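Local coordinates for protein particle-associated lyase (PDB 4Y9V) that probably cleaves the capsular polysaccharide of Acinetobacter baumannii as the trimeric tailspike of bacteriophage AP22, binding the capsular saccharide in a pocket on its surface, at residues E415-K420 and V437-S442; D48-K53 and L66-S71; V558-L563 and A567-T572; D193-L196 and N200-I203; D492-T497 and P503-P508. All blocks are in the same frame, centred on the assembly; numbering follows the deposited sequence.

Contacts 1, 3, 4 and 5 are buried; contact 2, near the amino-terminal end, is only partly so and is the only one between helices. By their centres contacts 1 and 5 lie closest, about 17 Å apart. Both reach strands of the pectin lyase-like solenoid, one packing aliphatic groups and the other adding a proline against an amide. Contact 4 pairs an aromatic edge with an isoleucine in the first Ig-like range. Contact 3, in the second, lies about 97 Å between centres from contact 2 and brings polar and aromatic groups together at a subunit interface. The third subunit also touches contacts 2 and 5, whereas no other chain touches contact 4.

Contact 1: residues E415-K420 and V437-S442; sequences EDLTVK and VTIRQS
V419 has the largest share of this contact, meeting V437 and I439 across the inside of the pectin lyase-like domain. Its two methyls divide the work. CG1 points at V437 and meets it tip to tip, V419 CG1 lying 4.2 Å from V437 CG1. The other branch serves the isoleucine: V419 CG2 comes within 4.0 Å of I439 CD1, as the two side chains slide past one another in opposite directions. With chi1 of V419 at 177°, CG1 lies trans to the backbone N and CG2 beside it, which splits the branches between the two partners. A looser touch, L417 CD2 to I439 CD1 at 4.5 Å, extends the row along the strand.

The strands 417-422 and 435-441 belong to different faces of a parallel beta-helix, and the side chains alternate. L417 and V419 turn inward, whereas T418 OG1 is hydrogen-bonded to N454 ND2. Likewise V437 and I439 face the interior, and T438 OG1 is held by S403 and H470. V437 also packs on V455 and I457 of strand 453-458. Since every touching group is aliphatic and buried, the two faces are joined here by dispersion and hydrophobic burial, with nothing directional to fix the approach.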
# COMPACT_ATOMS: atom_id res chain seq x y z
N GLU A 415 24.07 -5.02 12.23
CA GLU A 415 23.50 -3.70 12.54
C GLU A 415 22.42 -3.92 13.59
O GLU A 415 21.89 -5.02 13.77
CB GLU A 415 22.94 -3.03 11.28
CG GLU A 415 23.86 -2.63 10.14
CD GLU A 415 24.87 -1.56 10.47
OE1 GLU A 415 24.89 -0.94 11.56
OE2 GLU A 415 25.66 -1.28 9.57
N ASP A 416 22.05 -2.84 14.27
CA ASP A 416 20.95 -2.89 15.23
C ASP A 416 19.71 -3.47 14.55
O ASP A 416 19.45 -3.17 13.36
CB ASP A 416 20.65 -1.51 15.75
CG ASP A 416 21.74 -0.86 16.59
OD1 ASP A 416 22.70 -1.56 17.00
OD2 ASP A 416 21.62 0.35 16.89
N LEU A 417 18.93 -4.22 15.29
CA LEU A 417 17.72 -4.87 14.84
C LEU A 417 16.50 -4.17 15.43
O LEU A 417 16.44 -4.00 16.63
CB LEU A 417 17.76 -6.35 15.27
CG LEU A 417 16.60 -7.20 14.84
CD1 LEU A 417 17.00 -8.59 14.63
CD2 LEU A 417 15.45 -7.15 15.84
N THR A 418 15.53 -3.81 14.59
CA THR A 418 14.30 -3.18 15.07
C THR A 418 13.10 -3.95 14.55
O THR A 418 13.01 -4.14 13.33
CB THR A 418 14.22 -1.74 14.59
OG1 THR A 418 15.34 -0.99 15.09
CG2 THR A 418 12.95 -1.04 15.04
N VAL A 419 12.21 -4.37 15.41
CA VAL A 419 10.91 -4.90 15.01
C VAL A 419 9.88 -3.78 15.13
O VAL A 419 9.75 -3.24 16.24
CB VAL A 419 10.48 -6.11 15.85
CG1 VAL A 419 9.09 -6.59 15.43
CG2 VAL A 419 11.49 -7.23 15.77
N LYS A 420 9.17 -3.50 14.05
CA LYS A 420 8.22 -2.39 14.00
C LYS A 420 6.85 -2.93 13.58
O LYS A 420 6.61 -3.15 12.40
CB LYS A 420 8.68 -1.28 13.05
CG LYS A 420 7.99 0.05 13.24
CD LYS A 420 8.67 1.23 12.51
CE LYS A 420 8.07 2.55 12.89
NZ LYS A 420 8.80 3.65 12.18
N VAL A 437 5.57 -9.93 20.63
CA VAL A 437 6.93 -9.87 20.09
C VAL A 437 7.89 -10.35 21.17
O VAL A 437 7.93 -9.79 22.26
CB VAL A 437 7.33 -8.45 19.65
CG1 VAL A 437 8.77 -8.43 19.15
CG2 VAL A 437 6.40 -7.91 18.57
N THR A 438 8.66 -11.38 20.82
CA THR A 438 9.75 -11.86 21.68
C THR A 438 11.02 -12.00 20.83
O THR A 438 10.99 -12.63 19.78
CB THR A 438 9.42 -13.21 22.32
OG1 THR A 438 8.26 -13.04 23.13
CG2 THR A 438 10.58 -13.74 23.16
N ILE A 439 12.11 -11.42 21.31
CA ILE A 439 13.45 -11.63 20.74
C ILE A 439 14.29 -12.26 21.87
O ILE A 439 14.37 -11.69 22.96
CB ILE A 439 14.09 -10.33 20.27
CG1 ILE A 439 13.20 -9.55 19.27
CG2 ILE A 439 15.51 -10.61 19.75
CD1 ILE A 439 13.05 -10.27 17.92
N ARG A 440 14.94 -13.40 21.58
CA ARG A 440 15.86 -14.02 22.49
C ARG A 440 17.23 -14.17 21.85
O ARG A 440 17.33 -14.47 20.66
CB ARG A 440 15.42 -15.41 22.94
CG ARG A 440 14.04 -15.47 23.61
CD ARG A 440 13.93 -14.75 24.92
NE ARG A 440 14.76 -15.28 26.01
CZ ARG A 440 14.36 -16.24 26.83
NH1 ARG A 440 13.24 -16.90 26.66
NH2 ARG A 440 15.14 -16.54 27.90
N GLN A 441 18.27 -13.99 22.65
CA GLN A 441 19.61 -14.44 22.27
C GLN A 441 19.72 -15.93 22.53
O GLN A 441 19.35 -16.41 23.60
CB GLN A 441 20.67 -13.64 23.02
CG GLN A 441 22.09 -14.09 22.71
CD GLN A 441 23.14 -13.17 23.33
OE1 GLN A 441 22.85 -11.99 23.60
NE2 GLN A 441 24.33 -13.69 23.51
N SER A 442 20.24 -16.68 21.57
CA SER A 442 20.46 -18.10 21.76
C SER A 442 21.52 -18.36 22.83
O SER A 442 22.53 -17.69 22.89
CB SER A 442 20.98 -18.69 20.44
OG SER A 442 21.22 -20.06 20.61

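Contact 2: residues D48-K53 and L66-S71; sequences DTYLKK and LNQVKS. With EDO (1,2-ethanediol), chain I.
Segments 48-53 and 66-71, on helices 47-54 and 63-71, come nearest at Y50 and V69, whose CA atoms are 7.6 Å apart. At that point the valine sits on the tyrosine. V69 CG2 lies over the middle of the ring, 3.5 Å from the centroid of the Y50 ring and only 8° off its normal, a clean CH-pi contact. The methyl is close to every ring carbon, with V69 CG2 to Y50 CD2 at 3.6 Å. V69 puts this branch over the ring because CG1 takes the place trans to the backbone N (chi1 170°), leaving CG2 beside that nitrogen.

Q68 comes from a different side. Its chain bends at chi2, and Q68 CG stands near the ring plane, at the edge, 4.2 Å from Y50 CE2. The polar ends of both residues turn to D72, just beyond the helix: Y50 OH is hydrogen-bonded to D72 OD2, and Q68 NE2 to D72 OD1. One carboxylate thus ties the tyrosine to the helix it packs on and limits how far the ring can shift. On the other helix D48 OD2 accepts from O1 of a bound 1,2-ethanediol at 2.7 Å, while D48 OD1 forms a salt bridge with R82. L43 of the third subunit packs on D48 and its S33 on T49.

Around the pair, V74 touches both Y50 and V69, and F96 of strand 96-100 packs on V69.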
# COMPACT_ATOMS: atom_id res chain seq x y z
N ASP A 48 7.28 -28.94 -36.35
CA ASP A 48 6.90 -30.08 -37.20
C ASP A 48 7.82 -30.21 -38.42
O ASP A 48 8.06 -31.35 -38.85
CB ASP A 48 5.45 -29.95 -37.66
CG ASP A 48 4.44 -30.52 -36.67
OD1 ASP A 48 4.54 -30.18 -35.48
OD2 ASP A 48 3.54 -31.25 -37.11
N THR A 49 8.29 -29.12 -39.01
CA THR A 49 9.19 -29.26 -40.14
C THR A 49 10.50 -29.90 -39.73
O THR A 49 11.08 -30.73 -40.46
CB THR A 49 9.43 -27.90 -40.85
OG1 THR A 49 10.02 -27.03 -39.95
CG2 THR A 49 8.17 -27.39 -41.50
N TYR A 50 11.04 -29.55 -38.56
CA TYR A 50 12.20 -30.15 -38.00
C TYR A 50 12.01 -31.64 -37.70
O TYR A 50 12.90 -32.47 -37.97
CB TYR A 50 12.68 -29.43 -36.70
CG TYR A 50 13.66 -28.31 -36.99
CD1 TYR A 50 13.24 -27.03 -37.32
CD2 TYR A 50 15.01 -28.54 -36.89
CE1 TYR A 50 14.19 -26.03 -37.57
CE2 TYR A 50 15.96 -27.55 -37.13
CZ TYR A 50 15.53 -26.31 -37.47
OH TYR A 50 16.43 -25.28 -37.73
N LEU A 51 10.87 -31.99 -37.12
CA LEU A 51 10.60 -33.40 -36.85
C LEU A 51 10.64 -34.21 -38.13
O LEU A 51 11.24 -35.30 -38.20
CB LEU A 51 9.24 -33.55 -36.14
CG LEU A 51 9.20 -32.98 -34.71
CD1 LEU A 51 7.78 -32.93 -34.22
CD2 LEU A 51 9.99 -33.80 -33.75
N LYS A 52 10.00 -33.72 -39.19
CA LYS A 52 10.03 -34.43 -40.46
C LYS A 52 11.45 -34.52 -40.98
O LYS A 52 11.93 -35.62 -41.37
CB LYS A 52 9.17 -33.75 -41.53
CG LYS A 52 9.21 -34.49 -42.89
CD LYS A 52 8.28 -35.68 -42.90
CE LYS A 52 8.40 -36.48 -44.16
NZ LYS A 52 9.75 -37.11 -44.33
N LYS A 53 12.17 -33.42 -41.03
CA LYS A 53 13.46 -33.41 -41.71
C LYS A 53 14.46 -34.28 -40.97
O LYS A 53 15.32 -34.93 -41.59
CB LYS A 53 13.95 -31.97 -41.91
CG LYS A 53 15.13 -31.85 -42.81
CD LYS A 53 14.94 -32.48 -44.18
CE LYS A 53 15.97 -31.99 -45.19
NZ LYS A 53 15.92 -32.86 -46.43
N LEU A 66 15.11 -30.21 -30.43
CA LEU A 66 15.24 -28.90 -29.77
C LEU A 66 16.68 -28.40 -29.80
O LEU A 66 16.94 -27.23 -30.06
CB LEU A 66 14.72 -28.98 -28.33
CG LEU A 66 13.21 -29.26 -28.20
CD1 LEU A 66 12.88 -29.37 -26.73
CD2 LEU A 66 12.35 -28.18 -28.83
N ASN A 67 17.63 -29.31 -29.54
CA ASN A 67 19.04 -28.90 -29.60
C ASN A 67 19.42 -28.45 -31.02
O ASN A 67 20.18 -27.50 -31.17
CB ASN A 67 19.94 -30.01 -29.10
CG ASN A 67 20.02 -30.07 -27.57
OD1 ASN A 67 19.90 -29.00 -26.93
ND2 ASN A 67 20.18 -31.22 -27.00
N GLN A 68 18.90 -29.13 -32.07
CA GLN A 68 19.25 -28.73 -33.42
C GLN A 68 18.63 -27.38 -33.77
O GLN A 68 19.29 -26.55 -34.41
CB GLN A 68 18.82 -29.81 -34.43
CG GLN A 68 19.39 -29.52 -35.81
CD GLN A 68 20.90 -29.68 -35.83
OE1 GLN A 68 21.43 -30.64 -35.23
NE2 GLN A 68 21.58 -28.79 -36.49
N VAL A 69 17.38 -27.16 -33.38
CA VAL A 69 16.73 -25.86 -33.65
C VAL A 69 17.56 -24.73 -33.03
O VAL A 69 17.84 -23.75 -33.76
CB VAL A 69 15.29 -25.86 -33.08
CG1 VAL A 69 14.72 -24.45 -33.14
CG2 VAL A 69 14.39 -26.84 -33.81
N LYS A 70 17.95 -24.85 -31.79
CA LYS A 70 18.70 -23.78 -31.13
C LYS A 70 20.10 -23.67 -31.73
O LYS A 70 20.63 -22.58 -31.89
CB LYS A 70 18.71 -23.88 -29.62
CG LYS A 70 19.57 -24.87 -28.97
CD LYS A 70 19.41 -24.96 -27.43
CE LYS A 70 20.58 -25.78 -26.83
NZ LYS A 70 21.87 -25.11 -26.91
N SER A 71 20.70 -24.79 -32.13
CA SER A 71 22.03 -24.78 -32.71
C SER A 71 22.00 -24.10 -34.08
O SER A 71 22.99 -23.49 -34.58
CB SER A 71 22.55 -26.19 -32.87
OG SER A 71 22.84 -26.75 -31.59
C1 EDO I . 3.55 -32.10 -40.44
O1 EDO I . 2.78 -31.19 -39.73
C2 EDO I . 3.08 -33.52 -40.59
O2 EDO I . 2.92 -34.12 -39.27

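Contact 3: residues V558-L563 and A567-T572; sequences VSVGNL and ASWDAT
N562 ND2 is shared between two carbonyls: a weak bond to A567 O at 2.8 Å, bent to 126° at the hydrogen, and a bond to S591 O of the third subunit. The site lies in the second Ig-like domain of the tailspike, where strand 555-561 runs out and the chain returns through a loop, so the asparagine joins that loop to a neighbouring chain.

The largest buried surface belongs to W569. N562 slides along one face of the indole, its CB 3.8 Å from the centroid of the five-membered ring of W569 and 16° off the normal, a CH-pi contact. The amide lies over the face, tilted 27° from the ring plane. With CG trans to the backbone N, the N562 side chain is laid along the ring. Farther along, W569 CH2 comes to 3.3 Å from G561 C, and V560 CG2 meets the ring edge. F573 stacks on W569, and F574 meets it edge-to-face.

Beyond the indole, D570 starts an Asx turn. D570 OD1 accepts from T572 N at 2.8 Å and, through its syn lone pair, from T572 OG1 at 2.6 Å.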
# COMPACT_ATOMS: atom_id res chain seq x y z
N VAL A 558 -2.16 12.49 39.79
CA VAL A 558 -3.46 12.41 40.49
C VAL A 558 -4.02 13.83 40.64
O VAL A 558 -3.29 14.75 41.02
CB VAL A 558 -3.31 11.74 41.86
CG1 VAL A 558 -4.64 11.83 42.63
CG2 VAL A 558 -2.82 10.33 41.65
N SER A 559 -5.32 14.00 40.37
CA SER A 559 -6.05 15.23 40.54
C SER A 559 -7.38 14.98 41.25
O SER A 559 -7.86 13.84 41.26
CB SER A 559 -6.31 15.86 39.17
OG SER A 559 -6.79 17.19 39.16
N VAL A 560 -7.97 16.01 41.82
CA VAL A 560 -9.25 15.92 42.55
C VAL A 560 -10.25 16.85 41.88
O VAL A 560 -9.92 17.95 41.43
CB VAL A 560 -9.00 16.24 44.04
CG1 VAL A 560 -8.48 17.62 44.31
CG2 VAL A 560 -10.24 15.96 44.87
N GLY A 561 -11.51 16.43 41.84
CA GLY A 561 -12.51 17.26 41.21
C GLY A 561 -13.92 16.86 41.55
O GLY A 561 -14.21 15.83 42.17
N ASN A 562 -14.84 17.72 41.11
CA ASN A 562 -16.26 17.58 41.37
C ASN A 562 -16.88 16.48 40.53
O ASN A 562 -16.35 16.06 39.49
CB ASN A 562 -16.89 18.93 41.08
CG ASN A 562 -18.25 19.16 41.70
OD1 ASN A 562 -18.77 18.35 42.47
ND2 ASN A 562 -18.77 20.34 41.40
N LEU A 563 -18.03 16.01 41.00
CA LEU A 563 -18.87 15.07 40.29
C LEU A 563 -19.63 15.73 39.14
O LEU A 563 -20.10 16.87 39.28
CB LEU A 563 -19.95 14.50 41.24
CG LEU A 563 -19.45 13.77 42.49
CD1 LEU A 563 -20.64 13.41 43.35
CD2 LEU A 563 -18.59 12.57 42.15
N ALA A 567 -22.88 21.58 40.88
CA ALA A 567 -22.51 22.96 40.61
C ALA A 567 -21.03 23.17 40.97
O ALA A 567 -20.43 22.50 41.82
CB ALA A 567 -23.34 23.92 41.47
N SER A 568 -20.45 24.18 40.33
CA SER A 568 -19.04 24.50 40.51
C SER A 568 -18.67 24.58 41.99
O SER A 568 -19.31 25.32 42.77
CB SER A 568 -18.68 25.84 39.87
OG SER A 568 -18.80 25.78 38.46
N TRP A 569 -17.59 23.92 42.39
CA TRP A 569 -17.08 24.04 43.74
C TRP A 569 -16.70 25.48 44.06
O TRP A 569 -16.15 26.22 43.26
CB TRP A 569 -15.82 23.19 43.92
CG TRP A 569 -16.04 21.74 44.15
CD1 TRP A 569 -17.23 21.11 44.41
CD2 TRP A 569 -15.03 20.72 44.22
NE1 TRP A 569 -17.02 19.78 44.61
CE2 TRP A 569 -15.68 19.50 44.53
CE3 TRP A 569 -13.63 20.71 44.09
CZ2 TRP A 569 -14.99 18.31 44.69
CZ3 TRP A 569 -12.97 19.52 44.26
CH2 TRP A 569 -13.65 18.32 44.55
N ASP A 570 -16.97 25.81 45.33
CA ASP A 570 -16.39 26.97 45.99
C ASP A 570 -15.85 26.49 47.35
O ASP A 570 -15.85 25.29 47.64
CB ASP A 570 -17.37 28.12 46.05
CG ASP A 570 -18.63 27.79 46.82
OD1 ASP A 570 -18.55 26.99 47.74
OD2 ASP A 570 -19.72 28.26 46.45
N ALA A 571 -15.41 27.42 48.19
CA ALA A 571 -14.84 27.04 49.49
C ALA A 571 -15.85 26.41 50.43
O ALA A 571 -15.43 25.81 51.42
CB ALA A 571 -14.15 28.24 50.12
N THR A 572 -17.16 26.56 50.16
CA THR A 572 -18.15 25.91 51.02
C THR A 572 -18.19 24.41 50.88
O THR A 572 -18.77 23.70 51.71
CB THR A 572 -19.60 26.46 50.84
OG1 THR A 572 -20.13 26.05 49.59
CG2 THR A 572 -19.63 27.99 50.99

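Contact 4: residues D193-L196 and N200-I203; sequences DNYL and NIVI
This is a buried apolar contact in which Y195, on the loop that leads into strand 201-207, meets I201, near the beginning of that strand. The CA atoms of Y195 and I201 are 7.2 Å apart, and their side chains cross at about a right angle. The isoleucine meets the edge of the phenol and not its face: I201 CD1 lies near the ring plane, 4.1 Å from Y195 CD1. I201 has CG1 beside its backbone N (chi1 -47°), and the further bend at chi2 (-59°) brings the terminal methyl to the ring. Lower down the same side chain, I201 CG1 stands 3.5 Å from L196 O, so the backbone after the tyrosine packs against the methylene.

The setting is the first Ig-like range of the tailspike, 115-206. Here strand 201-207 runs antiparallel to 151-156, and I154 of that neighbour packs on both Y195 and I201, with C156 adding to the cover of the isoleucine. Among the glycan-lining residues seen in the complex, R166, Y168 and Y169 belong to the same range; they fall in the sequence between strands 151-156 and 172-181.

Polar groups are taken care of nearby. Y195 OH is hydrogen-bonded to E173 OE1, which helps to hold the hydroxyl end of the ring in place. Just before the tyrosine, N194 N donates to D193 OD1 at 2.8 Å, with an angle of 142° at the hydrogen.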
# COMPACT_ATOMS: atom_id res chain seq x y z
N ASP A 193 25.79 -1.92 0.14
CA ASP A 193 26.67 -2.48 1.15
C ASP A 193 28.02 -1.77 1.07
O ASP A 193 28.28 -1.00 0.17
CB ASP A 193 26.78 -4.01 0.98
CG ASP A 193 27.11 -4.82 2.22
OD1 ASP A 193 27.44 -4.22 3.27
OD2 ASP A 193 27.05 -6.08 2.12
N ASN A 194 28.83 -2.06 2.10
CA ASN A 194 30.22 -1.64 2.14
C ASN A 194 31.09 -2.71 1.46
O ASN A 194 30.90 -3.91 1.71
CB ASN A 194 30.70 -1.54 3.59
CG ASN A 194 29.90 -0.51 4.34
OD1 ASN A 194 29.89 0.67 3.98
ND2 ASN A 194 29.19 -0.92 5.38
N TYR A 195 32.07 -2.27 0.68
CA TYR A 195 33.03 -3.16 0.03
C TYR A 195 34.39 -2.47 0.07
O TYR A 195 34.48 -1.30 -0.32
CB TYR A 195 32.67 -3.49 -1.42
CG TYR A 195 31.27 -3.99 -1.64
CD1 TYR A 195 30.92 -5.33 -1.53
CD2 TYR A 195 30.24 -3.10 -1.93
CE1 TYR A 195 29.62 -5.74 -1.73
CE2 TYR A 195 28.95 -3.50 -2.13
CZ TYR A 195 28.62 -4.85 -2.04
OH TYR A 195 27.34 -5.30 -2.22
N LEU A 196 35.41 -3.16 0.53
CA LEU A 196 36.75 -2.57 0.67
C LEU A 196 37.71 -3.10 -0.37
O LEU A 196 37.70 -4.30 -0.70
CB LEU A 196 37.33 -2.86 2.05
CG LEU A 196 36.44 -2.42 3.22
CD1 LEU A 196 37.08 -2.89 4.54
CD2 LEU A 196 36.12 -0.93 3.21
N ASN A 200 38.31 -9.45 -0.80
CA ASN A 200 38.30 -10.21 -2.03
C ASN A 200 37.05 -9.86 -2.86
O ASN A 200 36.07 -10.59 -2.85
CB ASN A 200 38.36 -11.70 -1.80
CG ASN A 200 39.75 -12.12 -1.44
OD1 ASN A 200 40.70 -11.76 -2.17
ND2 ASN A 200 39.92 -12.89 -0.40
N ILE A 201 37.10 -8.67 -3.46
CA ILE A 201 35.97 -8.13 -4.24
C ILE A 201 36.28 -8.17 -5.70
O ILE A 201 37.18 -7.50 -6.21
CB ILE A 201 35.63 -6.68 -3.83
CG1 ILE A 201 35.53 -6.45 -2.35
CG2 ILE A 201 34.35 -6.25 -4.57
CD1 ILE A 201 34.49 -7.30 -1.64
N VAL A 202 35.55 -9.01 -6.44
CA VAL A 202 35.70 -9.17 -7.86
C VAL A 202 34.58 -8.39 -8.55
O VAL A 202 33.50 -8.16 -7.99
CB VAL A 202 35.73 -10.63 -8.31
CG1 VAL A 202 36.85 -11.36 -7.56
CG2 VAL A 202 34.40 -11.33 -8.11
N ILE A 203 34.85 -8.00 -9.81
CA ILE A 203 33.91 -7.30 -10.66
C ILE A 203 33.64 -8.19 -11.89
O ILE A 203 34.58 -8.49 -12.64
CB ILE A 203 34.42 -5.93 -11.10
CG1 ILE A 203 34.85 -5.04 -9.92
CG2 ILE A 203 33.40 -5.23 -11.98
CD1 ILE A 203 33.74 -4.69 -8.94

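Contact 5: residues D492-T497 and P503-P508; sequences DDVVNT and PYLIYP
V494 and N496, alternate residues of strand 486-496, point the same way and face L505 and P503 on the chain that comes back across them. The strand belongs to the last turns of the pectin lyase-like parallel beta-helix, and 503-508 lies on the way to strand 518-531, turning a corner at L505.

The aliphatic pair crosses obliquely, the valine offering CG2 and the leucine CD2. In V494 this methyl occupies the crowded position between the backbone N and the carbonyl carbon (chi1 -58°). L505 leaves its backbone to one side, and its end then comes nearer to the valine. N496 and P503 approach from opposite directions, and the end of the amide abuts the proline ring in a van der Waals contact, N496 CG lying 4.1 Å from P503 CG. The CA atoms of these two residues, 8.6 Å apart, are the nearest pair between the segments.

W471 of strand 470-476 packs on both V494 and P503 and so links the two pairs, while M522 covers the valine and Q521 the leucine. On the strand's backbone, V494 O accepts from R520 NH2 of the third subunit.

All four residues that touch are buried, and the aliphatic pair closes at a distance matching that of the amide and the proline, V494 CG2 standing 4.1 Å from L505 CD2.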
# COMPACT_ATOMS: atom_id res chain seq x y z
N ASP A 492 3.01 1.86 22.60
CA ASP A 492 2.32 3.10 22.96
C ASP A 492 0.85 3.17 22.52
O ASP A 492 0.17 4.09 22.99
CB ASP A 492 3.07 4.32 22.47
CG ASP A 492 3.15 4.42 20.96
OD1 ASP A 492 2.78 3.48 20.27
OD2 ASP A 492 3.61 5.51 20.48
N ASP A 493 0.39 2.28 21.68
CA ASP A 493 -0.95 2.38 21.11
C ASP A 493 -1.37 0.98 20.63
O ASP A 493 -1.21 0.63 19.48
CB ASP A 493 -1.01 3.38 19.98
CG ASP A 493 -2.39 3.60 19.41
OD1 ASP A 493 -3.40 3.05 19.94
OD2 ASP A 493 -2.46 4.36 18.38
N VAL A 494 -1.86 0.20 21.60
CA VAL A 494 -2.32 -1.15 21.40
C VAL A 494 -3.70 -1.26 22.07
O VAL A 494 -3.99 -0.49 22.99
CB VAL A 494 -1.35 -2.20 21.99
CG1 VAL A 494 0.04 -2.05 21.38
CG2 VAL A 494 -1.28 -2.15 23.51
N VAL A 495 -4.47 -2.26 21.64
CA VAL A 495 -5.82 -2.50 22.13
C VAL A 495 -5.98 -3.98 22.47
O VAL A 495 -5.96 -4.82 21.58
CB VAL A 495 -6.88 -2.03 21.10
CG1 VAL A 495 -8.27 -2.15 21.72
CG2 VAL A 495 -6.60 -0.63 20.56
N ASN A 496 -6.15 -4.36 23.74
CA ASN A 496 -6.65 -5.70 24.09
C ASN A 496 -8.17 -5.57 24.23
O ASN A 496 -8.66 -4.87 25.12
CB ASN A 496 -6.04 -6.22 25.38
CG ASN A 496 -4.67 -6.81 25.13
OD1 ASN A 496 -4.66 -8.06 24.71
ND2 ASN A 496 -3.64 -6.13 25.26
N THR A 497 -8.91 -6.23 23.34
CA THR A 497 -10.35 -6.07 23.32
C THR A 497 -11.07 -6.82 24.44
O THR A 497 -12.24 -6.50 24.70
CB THR A 497 -10.91 -6.43 21.94
OG1 THR A 497 -10.75 -7.85 21.79
CG2 THR A 497 -10.25 -5.64 20.84
N PRO A 503 -2.00 -7.90 30.13
CA PRO A 503 -0.62 -8.12 29.72
C PRO A 503 0.31 -7.09 30.28
O PRO A 503 -0.06 -5.94 30.57
CB PRO A 503 -0.71 -7.92 28.22
CG PRO A 503 -1.75 -6.82 28.05
CD PRO A 503 -2.77 -7.16 29.15
N TYR A 504 1.62 -7.45 30.34
CA TYR A 504 2.66 -6.47 30.37
C TYR A 504 2.78 -5.80 28.99
O TYR A 504 2.84 -6.48 27.97
CB TYR A 504 4.01 -7.10 30.71
CG TYR A 504 4.14 -7.54 32.14
CD1 TYR A 504 4.55 -6.61 33.11
CD2 TYR A 504 3.81 -8.81 32.55
CE1 TYR A 504 4.64 -6.97 34.42
CE2 TYR A 504 3.93 -9.20 33.88
CZ TYR A 504 4.36 -8.23 34.80
OH TYR A 504 4.46 -8.64 36.12
N LEU A 505 2.93 -4.48 28.99
CA LEU A 505 3.32 -3.77 27.77
C LEU A 505 4.72 -4.22 27.37
O LEU A 505 5.00 -4.56 26.23
CB LEU A 505 3.20 -2.28 28.00
CG LEU A 505 1.76 -1.80 28.25
CD1 LEU A 505 1.74 -0.43 28.89
CD2 LEU A 505 0.96 -1.77 26.95
N ILE A 506 5.63 -4.18 28.36
CA ILE A 506 7.02 -4.63 28.22
C ILE A 506 7.29 -5.54 29.41
O ILE A 506 7.08 -5.13 30.56
CB ILE A 506 8.01 -3.44 28.19
CG1 ILE A 506 7.65 -2.47 27.07
CG2 ILE A 506 9.43 -3.96 28.10
CD1 ILE A 506 8.54 -1.25 27.03
N TYR A 507 7.68 -6.78 29.15
CA TYR A 507 7.91 -7.72 30.23
C TYR A 507 9.22 -7.37 30.95
O TYR A 507 10.25 -7.20 30.29
CB TYR A 507 7.94 -9.16 29.69
CG TYR A 507 7.88 -10.14 30.82
CD1 TYR A 507 6.65 -10.54 31.31
CD2 TYR A 507 9.03 -10.58 31.49
CE1 TYR A 507 6.53 -11.41 32.37
CE2 TYR A 507 8.92 -11.39 32.59
CZ TYR A 507 7.69 -11.79 33.03
OH TYR A 507 7.61 -12.67 34.12
N PRO A 508 9.20 -7.31 32.29
CA PRO A 508 10.40 -6.89 33.04
C PRO A 508 11.36 -8.04 33.29
O PRO A 508 11.00 -9.03 33.90
CB PRO A 508 9.80 -6.41 34.36
CG PRO A 508 8.56 -7.20 34.54
CD PRO A 508 7.99 -7.38 33.15